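Putative hexose oxidase (Nonomuraea sp. ATCC 39727, PDB 5AWV) probably oxidises the sugar portion of glycopeptide antibiotics such as teicoplanin, using an FAD cofactor that is covalently bound to the protein. Local coordinates at residues V184-I196 with K506-A518. Residues are numbered along the deposited sequence; the frame is centred on the assembly and turned at random.
Sequences VVVVNKQGKARVI and KAAYDPRNHFHHA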
loop_
_atom_site.group_PDB
_atom_site.type_symbol
_atom_site.label_atom_id
_atom_site.label_comp_id
_atom_site.label_asym_id
_atom_site.label_seq_id
_atom_site.Cartn_x
_atom_site.Cartn_y
_atom_site.Cartn_z
ATOM N N VAL A 184 2.885 17.094 5.687
ATOM C CA VAL A 184 1.795 17.146 4.733
ATOM C C VAL A 184 1.678 18.562 4.188
ATOM O O VAL A 184 1.768 19.548 4.971
ATOM C CB VAL A 184 0.463 16.838 5.426
ATOM C CG1 VAL A 184 -0.619 16.562 4.380
ATOM C CG2 VAL A 184 0.631 15.628 6.348
ATOM N N VAL A 185 1.422 18.656 2.886
ATOM C CA VAL A 185 1.103 19.900 2.225
ATOM C C VAL A 185 -0.442 19.970 2.136
ATOM O O VAL A 185 -1.076 19.130 1.509
ATOM C CB VAL A 185 1.761 20.026 0.874
ATOM C CG1 VAL A 185 1.255 21.204 0.087
ATOM C CG2 VAL A 185 3.272 20.068 1.016
ATOM N N VAL A 186 -1.011 20.922 2.852
ATOM C CA VAL A 186 -2.440 21.159 2.900
ATOM C C VAL A 186 -2.815 22.512 2.287
ATOM O O VAL A 186 -1.952 23.371 2.159
ATOM C CB VAL A 186 -2.947 21.143 4.375
ATOM C CG1 VAL A 186 -2.694 19.767 4.998
ATOM C CG2 VAL A 186 -2.305 22.261 5.232
ATOM N N VAL A 187 -4.100 22.702 2.001
ATOM C CA VAL A 187 -4.600 23.915 1.361
ATOM C C VAL A 187 -5.580 24.563 2.298
ATOM O O VAL A 187 -6.582 23.928 2.663
ATOM C CB VAL A 187 -5.322 23.605 0.074
ATOM C CG1 VAL A 187 -5.985 24.825 -0.488
ATOM C CG2 VAL A 187 -4.350 23.053 -0.971
ATOM N N ASN A 188 -5.339 25.841 2.671
ATOM C CA ASN A 188 -6.263 26.506 3.646
ATOM C C ASN A 188 -7.496 27.093 2.971
ATOM O O ASN A 188 -7.657 27.001 1.768
ATOM C CB ASN A 188 -5.509 27.575 4.518
ATOM C CG ASN A 188 -4.991 28.740 3.707
ATOM O OD1 ASN A 188 -5.334 28.968 2.572
ATOM N ND2 ASN A 188 -4.107 29.426 4.288
ATOM N N LYS A 189 -8.387 27.719 3.739
ATOM C CA LYS A 189 -9.613 28.268 3.124
ATOM C C LYS A 189 -9.322 29.350 2.111
ATOM O O LYS A 189 -10.016 29.430 1.114
ATOM C CB LYS A 189 -10.640 28.777 4.165
ATOM C CG LYS A 189 -12.046 28.711 3.528
ATOM C CD LYS A 189 -13.162 29.572 4.157
ATOM C CE LYS A 189 -14.377 28.760 4.625
ATOM N NZ LYS A 189 -14.035 28.048 5.891
ATOM N N GLN A 190 -8.233 30.112 2.277
ATOM C CA GLN A 190 -7.881 31.127 1.250
ATOM C C GLN A 190 -7.198 30.540 0.029
ATOM O O GLN A 190 -6.893 31.270 -0.900
ATOM C CB GLN A 190 -6.985 32.248 1.811
ATOM C CG GLN A 190 -7.627 33.044 2.953
ATOM C CD GLN A 190 -7.732 32.239 4.234
ATOM O OE1 GLN A 190 -6.931 31.324 4.477
ATOM N NE2 GLN A 190 -8.758 32.514 5.031
ATOM N N GLY A 191 -6.935 29.235 0.002
ATOM C CA GLY A 191 -6.414 28.610 -1.228
ATOM C C GLY A 191 -4.911 28.543 -1.290
ATOM O O GLY A 191 -4.385 28.254 -2.343
ATOM N N LYS A 192 -4.237 28.782 -0.173
ATOM C CA LYS A 192 -2.799 28.729 -0.083
ATOM C C LYS A 192 -2.336 27.353 0.422
ATOM O O LYS A 192 -2.838 26.834 1.428
ATOM C CB LYS A 192 -2.238 29.655 1.035
ATOM C CG LYS A 192 -2.543 31.135 0.935
ATOM C CD LYS A 192 -2.260 31.676 -0.468
ATOM C CE LYS A 192 -2.092 33.202 -0.409
ATOM N NZ LYS A 192 -3.366 33.871 0.017
ATOM N N ALA A 193 -1.238 26.886 -0.147
ATOM C CA ALA A 193 -0.596 25.668 0.304
ATOM C C ALA A 193 0.301 25.932 1.473
ATOM O O ALA A 193 1.059 26.887 1.445
ATOM C CB ALA A 193 0.129 25.070 -0.898
ATOM N N ARG A 194 0.204 25.139 2.539
ATOM C CA ARG A 194 1.009 25.216 3.694
ATOM C C ARG A 194 1.608 23.837 4.024
ATOM O O ARG A 194 0.949 22.820 3.745
ATOM C CB ARG A 194 0.139 25.637 4.910
ATOM C CG ARG A 194 0.207 27.120 5.224
ATOM C CD ARG A 194 -0.902 27.908 4.576
ATOM N NE ARG A 194 -0.743 29.359 4.802
ATOM C CZ ARG A 194 0.128 30.160 4.175
ATOM N NH1 ARG A 194 0.999 29.707 3.259
ATOM N NH2 ARG A 194 0.139 31.441 4.487
ATOM N N VAL A 195 2.714 23.811 4.758
ATOM C CA VAL A 195 3.359 22.600 5.161
ATOM C C VAL A 195 3.202 22.451 6.647
ATOM O O VAL A 195 3.478 23.386 7.405
ATOM C CB VAL A 195 4.841 22.662 4.818
ATOM C CG1 VAL A 195 5.579 21.395 5.297
ATOM C CG2 VAL A 195 4.992 22.885 3.335
ATOM N N ILE A 196 2.800 21.253 7.091
ATOM C CA ILE A 196 2.636 20.945 8.463
ATOM C C ILE A 196 3.392 19.669 8.815
ATOM O O ILE A 196 3.219 18.648 8.148
ATOM C CB ILE A 196 1.132 20.772 8.793
ATOM C CG1 ILE A 196 0.412 22.087 8.563
ATOM C CG2 ILE A 196 0.966 20.258 10.212
ATOM C CD1 ILE A 196 -1.014 22.119 8.995
ATOM N N LYS A 506 -10.802 16.547 8.175
ATOM C CA LYS A 506 -11.009 16.924 6.824
ATOM C C LYS A 506 -11.481 18.431 6.735
ATOM O O LYS A 506 -10.911 19.198 5.980
ATOM C CB LYS A 506 -12.051 15.996 6.200
ATOM C CG LYS A 506 -12.533 16.365 4.830
ATOM C CD LYS A 506 -11.409 16.257 3.784
ATOM C CE LYS A 506 -11.933 16.649 2.401
ATOM N NZ LYS A 506 -10.971 16.373 1.289
ATOM N N ALA A 507 -12.526 18.791 7.503
ATOM C CA ALA A 507 -12.998 20.159 7.603
ATOM C C ALA A 507 -11.879 21.124 8.072
ATOM O O ALA A 507 -11.785 22.248 7.530
ATOM C CB ALA A 507 -14.176 20.256 8.562
ATOM N N ALA A 508 -11.046 20.718 9.019
ATOM C CA ALA A 508 -9.997 21.597 9.542
ATOM C C ALA A 508 -8.796 21.805 8.581
ATOM O O ALA A 508 -8.271 22.926 8.493
ATOM C CB ALA A 508 -9.504 21.145 10.909
ATOM N N TYR A 509 -8.392 20.771 7.844
ATOM C CA TYR A 509 -7.223 20.859 7.016
ATOM C C TYR A 509 -7.458 20.878 5.556
ATOM O O TYR A 509 -6.587 21.343 4.832
ATOM C CB TYR A 509 -6.237 19.769 7.362
ATOM C CG TYR A 509 -5.703 19.853 8.787
ATOM C CD1 TYR A 509 -6.336 19.213 9.851
ATOM C CD2 TYR A 509 -4.549 20.550 9.047
ATOM C CE1 TYR A 509 -5.824 19.306 11.108
ATOM C CE2 TYR A 509 -4.004 20.631 10.300
ATOM C CZ TYR A 509 -4.622 20.034 11.330
ATOM O OH TYR A 509 -4.087 20.089 12.572
ATOM N N ASP A 510 -8.607 20.479 5.057
ATOM C CA ASP A 510 -8.924 20.640 3.609
ATOM C C ASP A 510 -10.345 21.246 3.458
ATOM O O ASP A 510 -11.274 20.641 2.824
ATOM C CB ASP A 510 -8.825 19.295 2.800
ATOM C CG ASP A 510 -9.079 19.460 1.340
ATOM O OD1 ASP A 510 -8.908 20.571 0.786
ATOM O OD2 ASP A 510 -9.457 18.490 0.625
ATOM N N PRO A 511 -10.541 22.457 4.023
ATOM C CA PRO A 511 -11.893 23.069 3.999
ATOM C C PRO A 511 -12.438 23.297 2.617
ATOM O O PRO A 511 -13.626 23.262 2.452
ATOM C CB PRO A 511 -11.711 24.376 4.797
ATOM C CG PRO A 511 -10.263 24.719 4.572
ATOM C CD PRO A 511 -9.576 23.365 4.685
ATOM N N ARG A 512 -11.612 23.388 1.602
ATOM C CA ARG A 512 -12.137 23.529 0.256
ATOM C C ARG A 512 -12.411 22.232 -0.474
ATOM O O ARG A 512 -12.910 22.263 -1.626
ATOM C CB ARG A 512 -11.226 24.380 -0.639
ATOM C CG ARG A 512 -11.001 25.776 -0.091
ATOM C CD ARG A 512 -9.672 26.351 -0.560
ATOM N NE ARG A 512 -9.791 26.655 -1.954
ATOM C CZ ARG A 512 -10.052 27.851 -2.486
ATOM N NH1 ARG A 512 -10.209 28.939 -1.749
ATOM N NH2 ARG A 512 -10.133 27.940 -3.783
ATOM N N ASN A 513 -12.136 21.094 0.155
ATOM C CA ASN A 513 -12.332 19.835 -0.513
ATOM C C ASN A 513 -11.563 19.766 -1.835
ATOM O O ASN A 513 -12.049 19.345 -2.879
ATOM C CB ASN A 513 -13.827 19.530 -0.681
ATOM C CG ASN A 513 -14.097 18.053 -0.995
ATOM O OD1 ASN A 513 -14.992 17.704 -1.767
ATOM N ND2 ASN A 513 -13.280 17.235 -0.477
ATOM N N HIS A 514 -10.323 20.218 -1.804
ATOM C CA HIS A 514 -9.501 20.148 -3.016
ATOM C C HIS A 514 -8.942 18.739 -3.216
ATOM O O HIS A 514 -8.613 18.407 -4.333
ATOM C CB HIS A 514 -8.377 21.139 -2.920
ATOM C CG HIS A 514 -7.628 21.330 -4.184
ATOM N ND1 HIS A 514 -8.203 21.864 -5.319
ATOM C CD2 HIS A 514 -6.346 21.032 -4.503
ATOM C CE1 HIS A 514 -7.307 21.876 -6.289
ATOM N NE2 HIS A 514 -6.175 21.382 -5.822
ATOM N N PHE A 515 -8.829 17.956 -2.147
ATOM C CA PHE A 515 -8.372 16.544 -2.252
ATOM C C PHE A 515 -9.579 15.634 -2.151
ATOM O O PHE A 515 -10.172 15.534 -1.108
ATOM C CB PHE A 515 -7.330 16.278 -1.204
ATOM C CG PHE A 515 -6.147 17.139 -1.383
ATOM C CD1 PHE A 515 -5.195 16.798 -2.337
ATOM C CD2 PHE A 515 -6.022 18.369 -0.711
ATOM C CE1 PHE A 515 -4.117 17.619 -2.586
ATOM C CE2 PHE A 515 -4.910 19.191 -0.974
ATOM C CZ PHE A 515 -3.955 18.785 -1.896
ATOM N N HIS A 516 -9.976 15.049 -3.277
ATOM C CA HIS A 516 -11.152 14.235 -3.329
ATOM C C HIS A 516 -11.125 13.163 -4.445
ATOM O O HIS A 516 -10.391 13.270 -5.383
ATOM C CB HIS A 516 -12.457 15.137 -3.425
ATOM C CG HIS A 516 -12.624 15.824 -4.737
ATOM N ND1 HIS A 516 -13.338 15.277 -5.768
ATOM C CD2 HIS A 516 -12.136 17.004 -5.196
ATOM C CE1 HIS A 516 -13.274 16.082 -6.827
ATOM N NE2 HIS A 516 -12.531 17.132 -6.498
ATOM N N HIS A 517 -11.985 12.160 -4.264
ATOM C CA HIS A 517 -12.164 11.011 -5.141
ATOM C C HIS A 517 -13.376 10.239 -4.700
ATOM O O HIS A 517 -14.027 10.639 -3.743
ATOM C CB HIS A 517 -10.879 10.162 -5.194
ATOM C CG HIS A 517 -10.367 9.707 -3.857
ATOM N ND1 HIS A 517 -11.056 8.818 -3.063
ATOM C CD2 HIS A 517 -9.238 10.026 -3.179
ATOM C CE1 HIS A 517 -10.343 8.562 -1.972
ATOM N NE2 HIS A 517 -9.232 9.280 -2.021
ATOM N N ALA A 518 -13.707 9.106 -5.357
ATOM C CA ALA A 518 -14.963 8.325 -5.078
ATOM C C ALA A 518 -15.404 7.926 -3.621
ATOM O O ALA A 518 -16.598 7.855 -3.320
ATOM C CB ALA A 518 -15.071 7.127 -6.037
HETATM O O HOH W 1 -8.866 23.199 1.352
HETATM O O HOH W 2 -5.723 20.247 2.446
#
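Arg512 reaches the hairpin turn of 184-196 with its guanidinium edge: NH1 donates to Lys189 O at 2.9 Å, and with an N-H...O angle of 160° and the acceptor 2° from the guanidinium plane, the bond is nearly straight and edge-on. Gly191 CA lies 3.6 Å above that plane, toward the rim of the group. A bend at chi3 (71°) swings the guanidinium towards the type I turn Asn188-Gly191. Pro511 turns CG to the backbone there, 3.6 Å from Lys189 N. Val187 splits its branches, CG1 meeting Arg512 CD and CG2 packing 3.9 Å from Phe515 CE2. The Asn188-Gly191 turn joins strands 179-187 and 193-199, a hairpin at one edge of the antiparallel sheet in the FAD-binding domain, and the chain that follows helix 499-509 packs beside it, running on to His517, which touches FAD. Two waters bridge the segments: one joins Val187 O, Asp510 OD1 and Arg512 N, the other Val187 N and Tyr509 O. Asp510 OD2 takes a salt bridge from Lys506 NZ (2.7 Å) and a hydrogen bond from Phe515 N on opposite faces of its carboxylate, while OD1 accepts His514 N, tying the Asp510-Asn513 turn to the chain that follows. Ile196 CD1 meets the Tyr509 ring edge-on, 3.6 Å from CE2, while the phenol OH bonds to Asp208.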